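Local coordinates for protein salicylaldehyde dehydrogenase NahF (PDB 4JZ6) that probably catalyses the NAD+-dependent oxidation of salicylaldehyde to salicylate, a step in the breakdown of naphthalene, at residues G292-I300 and C339-P347; T304-D315 and T397-K408. One frame throughout, in Å; residues are numbered along the deposited sequence.

Contact 1 of 2, residues G292-I300 and C339-P347. With NK (salicylaldehyde), chain B.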
loop_
_atom_site.group_PDB
_atom_site.type_symbol
_atom_site.label_atom_id
_atom_site.label_comp_id
_atom_site.label_asym_id
_atom_site.label_seq_id
_atom_site.Cartn_x
_atom_site.Cartn_y
_atom_site.Cartn_z
ATOM N N GLY A 292 7.775 -14.178 -25.838
ATOM C CA GLY A 292 7.141 -13.182 -24.992
ATOM C C GLY A 292 6.076 -12.384 -25.717
ATOM O O GLY A 292 5.115 -11.920 -25.110
ATOM N N SER A 293 6.239 -12.230 -27.027
ATOM C CA SER A 293 5.302 -11.441 -27.811
ATOM C C SER A 293 3.999 -12.177 -28.095
ATOM O O SER A 293 2.921 -11.579 -28.056
ATOM C CB SER A 293 5.937 -11.007 -29.131
ATOM O OG SER A 293 6.987 -10.087 -28.897
ATOM N N PHE A 294 4.092 -13.474 -28.370
ATOM C CA PHE A 294 2.952 -14.172 -28.940
ATOM C C PHE A 294 2.393 -15.333 -28.135
ATOM O O PHE A 294 1.488 -16.030 -28.597
ATOM C CB PHE A 294 3.282 -14.609 -30.359
ATOM C CG PHE A 294 3.651 -13.476 -31.246
ATOM C CD1 PHE A 294 2.716 -12.503 -31.563
ATOM C CD2 PHE A 294 4.932 -13.366 -31.749
ATOM C CE1 PHE A 294 3.050 -11.441 -32.378
ATOM C CE2 PHE A 294 5.276 -12.310 -32.565
ATOM C CZ PHE A 294 4.333 -11.340 -32.882
ATOM N N LEU A 295 2.917 -15.546 -26.936
ATOM C CA LEU A 295 2.317 -16.530 -26.059
ATOM C C LEU A 295 0.907 -16.048 -25.714
ATOM O O LEU A 295 0.719 -14.878 -25.366
ATOM C CB LEU A 295 3.166 -16.718 -24.806
ATOM C CG LEU A 295 2.604 -17.636 -23.723
ATOM C CD1 LEU A 295 2.331 -19.015 -24.274
ATOM C CD2 LEU A 295 3.581 -17.712 -22.578
ATOM N N PHE A 296 -0.077 -16.944 -25.844
ATOM C CA PHE A 296 -1.488 -16.630 -25.577
ATOM C C PHE A 296 -1.953 -15.379 -26.331
ATOM O O PHE A 296 -2.714 -14.563 -25.804
ATOM C CB PHE A 296 -1.748 -16.503 -24.065
ATOM C CG PHE A 296 -3.206 -16.371 -23.699
ATOM C CD1 PHE A 296 -4.167 -17.187 -24.283
ATOM C CD2 PHE A 296 -3.616 -15.427 -22.764
ATOM C CE1 PHE A 296 -5.506 -17.059 -23.947
ATOM C CE2 PHE A 296 -4.959 -15.303 -22.421
ATOM C CZ PHE A 296 -5.902 -16.124 -23.016
ATOM N N GLN A 297 -1.475 -15.233 -27.564
ATOM C CA GLN A 297 -1.888 -14.135 -28.431
ATOM C C GLN A 297 -1.586 -12.762 -27.849
ATOM O O GLN A 297 -2.362 -11.833 -28.049
ATOM C CB GLN A 297 -3.391 -14.211 -28.705
ATOM C CG GLN A 297 -3.854 -15.543 -29.218
ATOM C CD GLN A 297 -4.440 -16.438 -28.142
ATOM O OE1 GLN A 297 -3.961 -17.547 -27.924
ATOM N NE2 GLN A 297 -5.490 -15.968 -27.476
ATOM N N GLY A 298 -0.483 -12.633 -27.117
ATOM C CA GLY A 298 -0.130 -11.362 -26.512
ATOM C C GLY A 298 -1.200 -10.816 -25.576
ATOM O O GLY A 298 -1.319 -9.605 -25.375
ATOM N N GLN A 299 -1.989 -11.718 -25.004
ATOM C CA GLN A 299 -3.026 -11.322 -24.067
ATOM C C GLN A 299 -2.554 -11.486 -22.625
ATOM O O GLN A 299 -3.346 -11.759 -21.723
ATOM C CB GLN A 299 -4.303 -12.118 -24.315
ATOM C CG GLN A 299 -5.001 -11.738 -25.594
ATOM C CD GLN A 299 -6.327 -12.454 -25.765
ATOM O OE1 GLN A 299 -7.343 -11.838 -26.098
ATOM N NE2 GLN A 299 -6.323 -13.765 -25.543
ATOM N N ILE A 300 -1.255 -11.324 -22.413
ATOM C CA ILE A 300 -0.695 -11.368 -21.072
ATOM C C ILE A 300 -0.311 -9.944 -20.712
ATOM O O ILE A 300 0.184 -9.217 -21.568
ATOM C CB ILE A 300 0.546 -12.283 -21.022
ATOM C CG1 ILE A 300 0.280 -13.568 -21.812
ATOM C CG2 ILE A 300 0.932 -12.591 -19.585
ATOM C CD1 ILE A 300 1.444 -14.532 -21.844
ATOM N N CYS A 339 -1.934 -24.534 -31.888
ATOM C CA CYS A 339 -2.159 -23.133 -32.182
ATOM C C CYS A 339 -1.288 -22.285 -31.268
ATOM O O CYS A 339 -1.349 -22.412 -30.047
ATOM C CB CYS A 339 -3.630 -22.775 -31.982
ATOM S SG CYS A 339 -4.736 -23.735 -33.003
ATOM N N ILE A 340 -0.462 -21.432 -31.861
ATOM C CA ILE A 340 0.296 -20.470 -31.077
ATOM C C ILE A 340 -0.563 -19.223 -30.917
ATOM O O ILE A 340 -0.711 -18.686 -29.818
ATOM C CB ILE A 340 1.641 -20.118 -31.738
ATOM C CG1 ILE A 340 2.427 -21.394 -32.051
ATOM C CG2 ILE A 340 2.443 -19.172 -30.853
ATOM C CD1 ILE A 340 2.671 -22.272 -30.848
ATOM N N ILE A 341 -1.150 -18.784 -32.023
ATOM C CA ILE A 341 -2.018 -17.614 -32.014
ATOM C C ILE A 341 -3.491 -18.026 -32.038
ATOM O O ILE A 341 -4.076 -18.218 -33.106
ATOM C CB ILE A 341 -1.734 -16.685 -33.220
ATOM C CG1 ILE A 341 -0.228 -16.554 -33.467
ATOM C CG2 ILE A 341 -2.381 -15.319 -33.008
ATOM C CD1 ILE A 341 0.496 -15.758 -32.423
ATOM N N GLY A 342 -4.083 -18.170 -30.860
ATOM C CA GLY A 342 -5.501 -18.461 -30.758
ATOM C C GLY A 342 -6.340 -17.221 -30.991
ATOM O O GLY A 342 -5.807 -16.151 -31.274
ATOM N N PRO A 343 -7.670 -17.357 -30.898
ATOM C CA PRO A 343 -8.506 -16.161 -31.034
ATOM C C PRO A 343 -8.399 -15.278 -29.800
ATOM O O PRO A 343 -8.119 -15.776 -28.713
ATOM C CB PRO A 343 -9.919 -16.735 -31.166
ATOM C CG PRO A 343 -9.846 -18.081 -30.514
ATOM C CD PRO A 343 -8.470 -18.592 -30.819
ATOM N N MET A 344 -8.607 -13.978 -29.971
ATOM C CA MET A 344 -8.647 -13.062 -28.840
ATOM C C MET A 344 -9.943 -13.253 -28.069
ATOM O O MET A 344 -10.793 -14.040 -28.472
ATOM C CB MET A 344 -8.478 -11.618 -29.304
ATOM C CG MET A 344 -7.109 -11.364 -29.893
ATOM S SD MET A 344 -6.827 -9.683 -30.461
ATOM C CE MET A 344 -8.051 -9.553 -31.763
ATOM N N VAL A 345 -10.093 -12.538 -26.960
ATOM C CA VAL A 345 -11.158 -12.834 -26.003
ATOM C C VAL A 345 -12.539 -12.340 -26.428
ATOM O O VAL A 345 -13.553 -12.957 -26.099
ATOM C CB VAL A 345 -10.820 -12.285 -24.586
ATOM C CG1 VAL A 345 -10.860 -10.763 -24.570
ATOM C CG2 VAL A 345 -11.771 -12.845 -23.545
ATOM N N SER A 346 -12.577 -11.241 -27.171
ATOM C CA SER A 346 -13.835 -10.561 -27.444
ATOM C C SER A 346 -13.875 -10.020 -28.864
ATOM O O SER A 346 -12.846 -9.607 -29.398
ATOM C CB SER A 346 -14.023 -9.414 -26.446
ATOM O OG SER A 346 -15.196 -8.663 -26.711
ATOM N N PRO A 347 -15.072 -9.998 -29.476
ATOM C CA PRO A 347 -15.254 -9.472 -30.838
ATOM C C PRO A 347 -15.083 -7.957 -30.871
ATOM O O PRO A 347 -15.780 -7.268 -31.613
ATOM C CB PRO A 347 -16.712 -9.819 -31.162
ATOM C CG PRO A 347 -17.138 -10.817 -30.114
ATOM C CD PRO A 347 -16.333 -10.504 -28.906
HETATM O OAH NK B . -0.053 -10.668 -17.148
HETATM C CAD NK B . -0.849 -11.459 -16.682
HETATM C CAA NK B . -0.266 -12.612 -15.962
HETATM C CAC NK B . 0.696 -12.441 -14.968
HETATM C CAG NK B . 1.216 -13.561 -14.325
HETATM C CAI NK B . 0.796 -14.830 -14.676
HETATM C CAE NK B . -0.152 -15.000 -15.668
HETATM C CAB NK B . -0.686 -13.887 -16.317
HETATM O OAF NK B . -1.630 -14.003 -17.308
HETATM O O HOH W 1 -0.081 -19.332 -27.352
HETATM O O HOH W 2 -8.754 -15.150 -25.989
#
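Apolar contact between F294 and I341 holds one end of this junction, where F294 CB lies 3.7 Å from I341 CD1 and the two side chains meet at a slant. Next to them the aliphatic part of Q297 presses on the backbone opposite: CG lies close against G342 N and G342 O, with I341 CG2 4.1 Å from CG. A bend at chi2 (98°) then turns the Q297 amide to run along the G342-P343 backbone. I340 and L295 also pack on F500 of the second subunit.

Polar contacts are few. V345 N gives a weak hydrogen bond to Q299 OE1 (3.0 Å, N-H...O angle 129°), at the end of a side chain that is extended beyond CG. Q299 NE2 lies above one face of the F296 ring, toward its rim, while F296 itself stacks with W113.

Two waters bridge the segments. The first accepts from F296 N (2.8 Å) and donates to I340 O (2.6 Å). The second accepts from Q299 NE2 (2.8 Å) and lies 2.9 Å from P343 O, within donating distance.

Beyond the contact, at the end of its segment, I300 of the salicylaldehyde pocket brings CG2 to 3.3 Å from OAH of the ligand. The 339-347 loop is thus joined to the turn that precedes I300 largely by packing, which the weak V345 N to Q299 OE1 bond and the bridging water supplement.

Contact 2 of 2, residues T304-D315 and T397-K408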
loop_
_atom_site.group_PDB
_atom_site.type_symbol
_atom_site.label_atom_id
_atom_site.label_comp_id
_atom_site.label_asym_id
_atom_site.label_seq_id
_atom_site.Cartn_x
_atom_site.Cartn_y
_atom_site.Cartn_z
ATOM N N THR A 304 5.385 -9.143 -24.296
ATOM C CA THR A 304 6.355 -8.217 -24.853
ATOM C C THR A 304 5.656 -7.272 -25.824
ATOM O O THR A 304 5.301 -7.669 -26.935
ATOM C CB THR A 304 7.452 -8.976 -25.592
ATOM O OG1 THR A 304 7.924 -10.049 -24.767
ATOM C CG2 THR A 304 8.595 -8.046 -25.927
ATOM N N GLU A 305 5.443 -6.028 -25.402
ATOM C CA GLU A 305 4.728 -5.061 -26.233
ATOM C C GLU A 305 5.670 -4.115 -26.970
ATOM O O GLU A 305 5.272 -3.446 -27.918
ATOM C CB GLU A 305 3.725 -4.265 -25.398
ATOM C CG GLU A 305 2.669 -5.123 -24.720
ATOM C CD GLU A 305 1.258 -4.625 -24.966
ATOM O OE1 GLU A 305 1.105 -3.576 -25.628
ATOM O OE2 GLU A 305 0.301 -5.286 -24.506
ATOM N N ARG A 306 6.921 -4.060 -26.526
ATOM C CA ARG A 306 7.936 -3.255 -27.192
ATOM C C ARG A 306 9.191 -4.077 -27.430
ATOM O O ARG A 306 9.574 -4.904 -26.598
ATOM C CB ARG A 306 8.323 -2.048 -26.338
ATOM C CG ARG A 306 7.351 -0.890 -26.344
ATOM C CD ARG A 306 7.609 -0.031 -25.125
ATOM N NE ARG A 306 7.187 1.353 -25.298
ATOM C CZ ARG A 306 7.677 2.369 -24.590
ATOM N NH1 ARG A 306 8.608 2.151 -23.667
ATOM N NH2 ARG A 306 7.244 3.603 -24.809
ATOM N N LEU A 307 9.830 -3.833 -28.567
ATOM C CA LEU A 307 11.169 -4.328 -28.814
ATOM C C LEU A 307 12.059 -3.111 -29.038
ATOM O O LEU A 307 12.110 -2.580 -30.154
ATOM C CB LEU A 307 11.196 -5.218 -30.061
ATOM C CG LEU A 307 10.580 -6.626 -30.069
ATOM C CD1 LEU A 307 11.157 -7.471 -28.947
ATOM C CD2 LEU A 307 9.058 -6.601 -29.992
ATOM N N VAL A 308 12.736 -2.637 -27.991
ATOM C CA VAL A 308 13.671 -1.521 -28.182
ATOM C C VAL A 308 15.053 -2.042 -28.600
ATOM O O VAL A 308 15.761 -2.692 -27.830
ATOM C CB VAL A 308 13.695 -0.488 -26.993
ATOM C CG1 VAL A 308 12.285 -0.195 -26.517
ATOM C CG2 VAL A 308 14.519 -0.967 -25.841
ATOM N N VAL A 309 15.400 -1.793 -29.860
ATOM C CA VAL A 309 16.600 -2.377 -30.445
ATOM C C VAL A 309 17.582 -1.312 -30.924
ATOM O O VAL A 309 17.183 -0.259 -31.424
ATOM C CB VAL A 309 16.247 -3.317 -31.619
ATOM C CG1 VAL A 309 15.375 -4.457 -31.141
ATOM C CG2 VAL A 309 15.527 -2.555 -32.697
ATOM N N ASP A 310 18.870 -1.584 -30.761
ATOM C CA ASP A 310 19.883 -0.649 -31.217
ATOM C C ASP A 310 19.901 -0.629 -32.742
ATOM O O ASP A 310 19.824 -1.677 -33.386
ATOM C CB ASP A 310 21.255 -1.023 -30.665
ATOM C CG ASP A 310 22.227 0.131 -30.702
ATOM O OD1 ASP A 310 22.911 0.305 -31.728
ATOM O OD2 ASP A 310 22.303 0.875 -29.702
ATOM N N GLU A 311 19.992 0.568 -33.312
ATOM C CA GLU A 311 19.967 0.740 -34.759
ATOM C C GLU A 311 21.011 -0.109 -35.470
ATOM O O GLU A 311 20.752 -0.617 -36.558
ATOM C CB GLU A 311 20.165 2.213 -35.131
ATOM C CG GLU A 311 18.877 2.993 -35.343
ATOM C CD GLU A 311 18.153 2.620 -36.627
ATOM O OE1 GLU A 311 16.976 3.017 -36.772
ATOM O OE2 GLU A 311 18.755 1.945 -37.493
ATOM N N LYS A 312 22.183 -0.267 -34.853
ATOM C CA LYS A 312 23.281 -1.016 -35.467
ATOM C C LYS A 312 22.877 -2.456 -35.765
ATOM O O LYS A 312 23.483 -3.132 -36.593
ATOM C CB LYS A 312 24.516 -1.029 -34.557
ATOM C CG LYS A 312 25.088 0.337 -34.215
ATOM C CD LYS A 312 26.427 0.191 -33.503
ATOM C CE LYS A 312 26.724 1.390 -32.614
ATOM N NZ LYS A 312 25.710 1.546 -31.524
ATOM N N ILE A 313 21.833 -2.909 -35.088
ATOM C CA ILE A 313 21.500 -4.316 -35.062
ATOM C C ILE A 313 20.054 -4.541 -35.531
ATOM O O ILE A 313 19.692 -5.640 -35.952
ATOM C CB ILE A 313 21.778 -4.882 -33.635
ATOM C CG1 ILE A 313 22.543 -6.199 -33.729
ATOM C CG2 ILE A 313 20.514 -4.957 -32.776
ATOM C CD1 ILE A 313 23.748 -6.102 -34.638
ATOM N N ALA A 314 19.262 -3.469 -35.500
ATOM C CA ALA A 314 17.820 -3.503 -35.760
ATOM C C ALA A 314 17.385 -4.247 -37.025
ATOM O O ALA A 314 16.564 -5.162 -36.955
ATOM C CB ALA A 314 17.266 -2.093 -35.780
ATOM N N ASP A 315 17.914 -3.835 -38.174
ATOM C CA ASP A 315 17.541 -4.438 -39.451
ATOM C C ASP A 315 17.712 -5.953 -39.452
ATOM O O ASP A 315 16.848 -6.684 -39.942
ATOM C CB ASP A 315 18.345 -3.827 -40.602
ATOM C CG ASP A 315 17.825 -2.466 -41.022
ATOM O OD1 ASP A 315 16.621 -2.200 -40.830
ATOM O OD2 ASP A 315 18.622 -1.666 -41.556
ATOM N N THR A 397 -1.691 -2.881 -25.862
ATOM C CA THR A 397 -2.517 -3.491 -26.893
ATOM C C THR A 397 -2.635 -4.988 -26.635
ATOM O O THR A 397 -1.698 -5.743 -26.872
ATOM C CB THR A 397 -1.912 -3.271 -28.293
ATOM O OG1 THR A 397 -0.711 -4.042 -28.427
ATOM C CG2 THR A 397 -1.593 -1.796 -28.517
ATOM N N PHE A 398 -3.787 -5.420 -26.143
ATOM C CA PHE A 398 -3.975 -6.818 -25.775
ATOM C C PHE A 398 -4.229 -7.683 -26.997
ATOM O O PHE A 398 -5.378 -7.959 -27.343
ATOM C CB PHE A 398 -5.128 -6.956 -24.776
ATOM C CG PHE A 398 -4.702 -7.483 -23.438
ATOM C CD1 PHE A 398 -3.649 -6.892 -22.749
ATOM C CD2 PHE A 398 -5.350 -8.568 -22.867
ATOM C CE1 PHE A 398 -3.249 -7.378 -21.517
ATOM C CE2 PHE A 398 -4.954 -9.058 -21.629
ATOM C CZ PHE A 398 -3.903 -8.462 -20.954
ATOM N N GLY A 399 -3.155 -8.112 -27.650
ATOM C CA GLY A 399 -3.284 -8.886 -28.871
ATOM C C GLY A 399 -1.969 -9.383 -29.435
ATOM O O GLY A 399 -0.899 -9.022 -28.939
ATOM N N PRO A 400 -2.049 -10.234 -30.474
ATOM C CA PRO A 400 -0.888 -10.777 -31.188
ATOM C C PRO A 400 -0.243 -9.718 -32.086
ATOM O O PRO A 400 -0.055 -9.927 -33.290
ATOM C CB PRO A 400 -1.498 -11.891 -32.038
ATOM C CG PRO A 400 -2.893 -11.429 -32.304
ATOM C CD PRO A 400 -3.320 -10.728 -31.035
ATOM N N ILE A 401 0.076 -8.577 -31.487
ATOM C CA ILE A 401 0.756 -7.495 -32.178
ATOM C C ILE A 401 1.820 -6.942 -31.236
ATOM O O ILE A 401 1.657 -6.995 -30.016
ATOM C CB ILE A 401 -0.231 -6.384 -32.610
ATOM C CG1 ILE A 401 0.484 -5.302 -33.422
ATOM C CG2 ILE A 401 -0.936 -5.788 -31.408
ATOM C CD1 ILE A 401 -0.427 -4.193 -33.919
ATOM N N THR A 402 2.918 -6.448 -31.801
ATOM C CA THR A 402 3.994 -5.868 -31.010
ATOM C C THR A 402 4.777 -4.846 -31.844
ATOM O O THR A 402 4.759 -4.896 -33.081
ATOM C CB THR A 402 4.921 -6.964 -30.438
ATOM O OG1 THR A 402 5.689 -6.431 -29.353
ATOM C CG2 THR A 402 5.849 -7.514 -31.515
ATOM N N VAL A 403 5.449 -3.912 -31.167
ATOM C CA VAL A 403 6.117 -2.806 -31.854
ATOM C C VAL A 403 7.633 -2.754 -31.651
ATOM O O VAL A 403 8.151 -3.099 -30.584
ATOM C CB VAL A 403 5.515 -1.436 -31.463
ATOM C CG1 VAL A 403 4.024 -1.417 -31.737
ATOM C CG2 VAL A 403 5.798 -1.114 -30.007
ATOM N N VAL A 404 8.334 -2.321 -32.694
ATOM C CA VAL A 404 9.777 -2.142 -32.638
ATOM C C VAL A 404 10.126 -0.660 -32.559
ATOM O O VAL A 404 9.758 0.122 -33.439
ATOM C CB VAL A 404 10.474 -2.739 -33.875
ATOM C CG1 VAL A 404 11.969 -2.790 -33.661
ATOM C CG2 VAL A 404 9.939 -4.125 -34.165
ATOM N N ILE A 405 10.823 -0.274 -31.494
ATOM C CA ILE A 405 11.362 1.076 -31.398
ATOM C C ILE A 405 12.876 1.009 -31.502
ATOM O O ILE A 405 13.534 0.341 -30.705
ATOM C CB ILE A 405 10.983 1.754 -30.078
ATOM C CG1 ILE A 405 9.476 1.643 -29.837
ATOM C CG2 ILE A 405 11.421 3.205 -30.103
ATOM C CD1 ILE A 405 9.061 1.950 -28.418
ATOM N N ARG A 406 13.424 1.680 -32.505
ATOM C CA ARG A 406 14.861 1.681 -32.712
ATOM C C ARG A 406 15.495 2.794 -31.893
ATOM O O ARG A 406 14.880 3.838 -31.666
ATOM C CB ARG A 406 15.183 1.850 -34.194
ATOM C CG ARG A 406 14.795 0.651 -35.038
ATOM C CD ARG A 406 14.605 1.021 -36.493
ATOM N NE ARG A 406 14.234 -0.140 -37.295
ATOM C CZ ARG A 406 15.030 -0.726 -38.184
ATOM N NH1 ARG A 406 14.597 -1.781 -38.862
ATOM N NH2 ARG A 406 16.252 -0.254 -38.407
ATOM N N CYS A 407 16.724 2.564 -31.440
ATOM C CA CYS A 407 17.426 3.543 -30.621
ATOM C C CYS A 407 18.918 3.499 -30.877
ATOM O O CYS A 407 19.432 2.545 -31.461
ATOM C CB CYS A 407 17.161 3.296 -29.136
ATOM S SG CYS A 407 17.921 1.789 -28.469
ATOM N N LYS A 408 19.608 4.542 -30.434
ATOM C CA LYS A 408 21.055 4.610 -30.552
ATOM C C LYS A 408 21.697 4.727 -29.179
ATOM O O LYS A 408 21.663 5.784 -28.553
ATOM C CB LYS A 408 21.471 5.793 -31.432
ATOM C CG LYS A 408 21.333 5.523 -32.922
ATOM C CD LYS A 408 20.849 6.755 -33.681
ATOM C CE LYS A 408 20.623 6.440 -35.160
ATOM N NZ LYS A 408 20.129 7.622 -35.928
#
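Strands 306-310 and 401-407 run parallel, the axes of these short segments approaching to 4.6 Å at 27°, with R306 to D310 in register with V403 to C407. The ladder alternates from strand to strand: V403 N to E305 O, L307 N to V403 O, I405 N to L307 O, V309 N to I405 O and C407 N to V309 O, and E311 N to C407 O carries it into the first turn of helix 311-327.

On one face of the sheet L307 and V309 lie with V404 and R406, and V309 CG2 meets V404 CG1 at 3.7 Å. On the other, I405 CD1 lies over one face of the R306 guanidinium, whose NE bonds to Y393 O.

R406 is the main charged link. Its extended chain brings NH1 and NH2 to a single carboxylate oxygen, D315 OD1, at 2.9 and 3.1 Å; the oxygen lies close to the guanidinium plane, and both nitrogens reach it from the same face of the carboxylate. A314 CB lies over one face of that guanidinium, toward its rim, E311 OE2 adds a weak bond at its edge, and D384 is a further salt-bridge partner.

At the opposite end E305 OE1 takes T397 N on its syn lone pair (2.9 Å, 166°) and also pairs with K271. T402 OG1, anti to its own backbone N (chi1 -162°), donates to T304 O at 2.7 Å, from above the carbonyl plane.

D310 caps helix 311-327 by accepting from K312 N at OD1, while OD2 accepts from G409 N. A strand passing straight into a helix beside a parallel neighbour is typical of the alpha/beta catalytic domain of aldehyde dehydrogenases; here strand 306-310 lies between 401-407 and 273-276 in the sheet.

The two contacts have centres 18 Å apart and cross along the chain, their segments alternating. Helix 282-294 of contact 1 leads through the pocket residues I300, C301 and M302 to strand 306-310 of contact 2, and G292 O probably accepts from T304 N at 2.9 Å. Segment 397-408 also packs on the turn after the helix: F398 CE2 lies 3.1 Å from Q299 O, and P400 CD lies 3.3 Å from Q297 O. It is the ends of the segments that come near the ligand: I300 lines the pocket, and the side chain of F398 is about 6 Å from a bound salicylaldehyde and about 11 Å from that of E267, the predicted active-site residue.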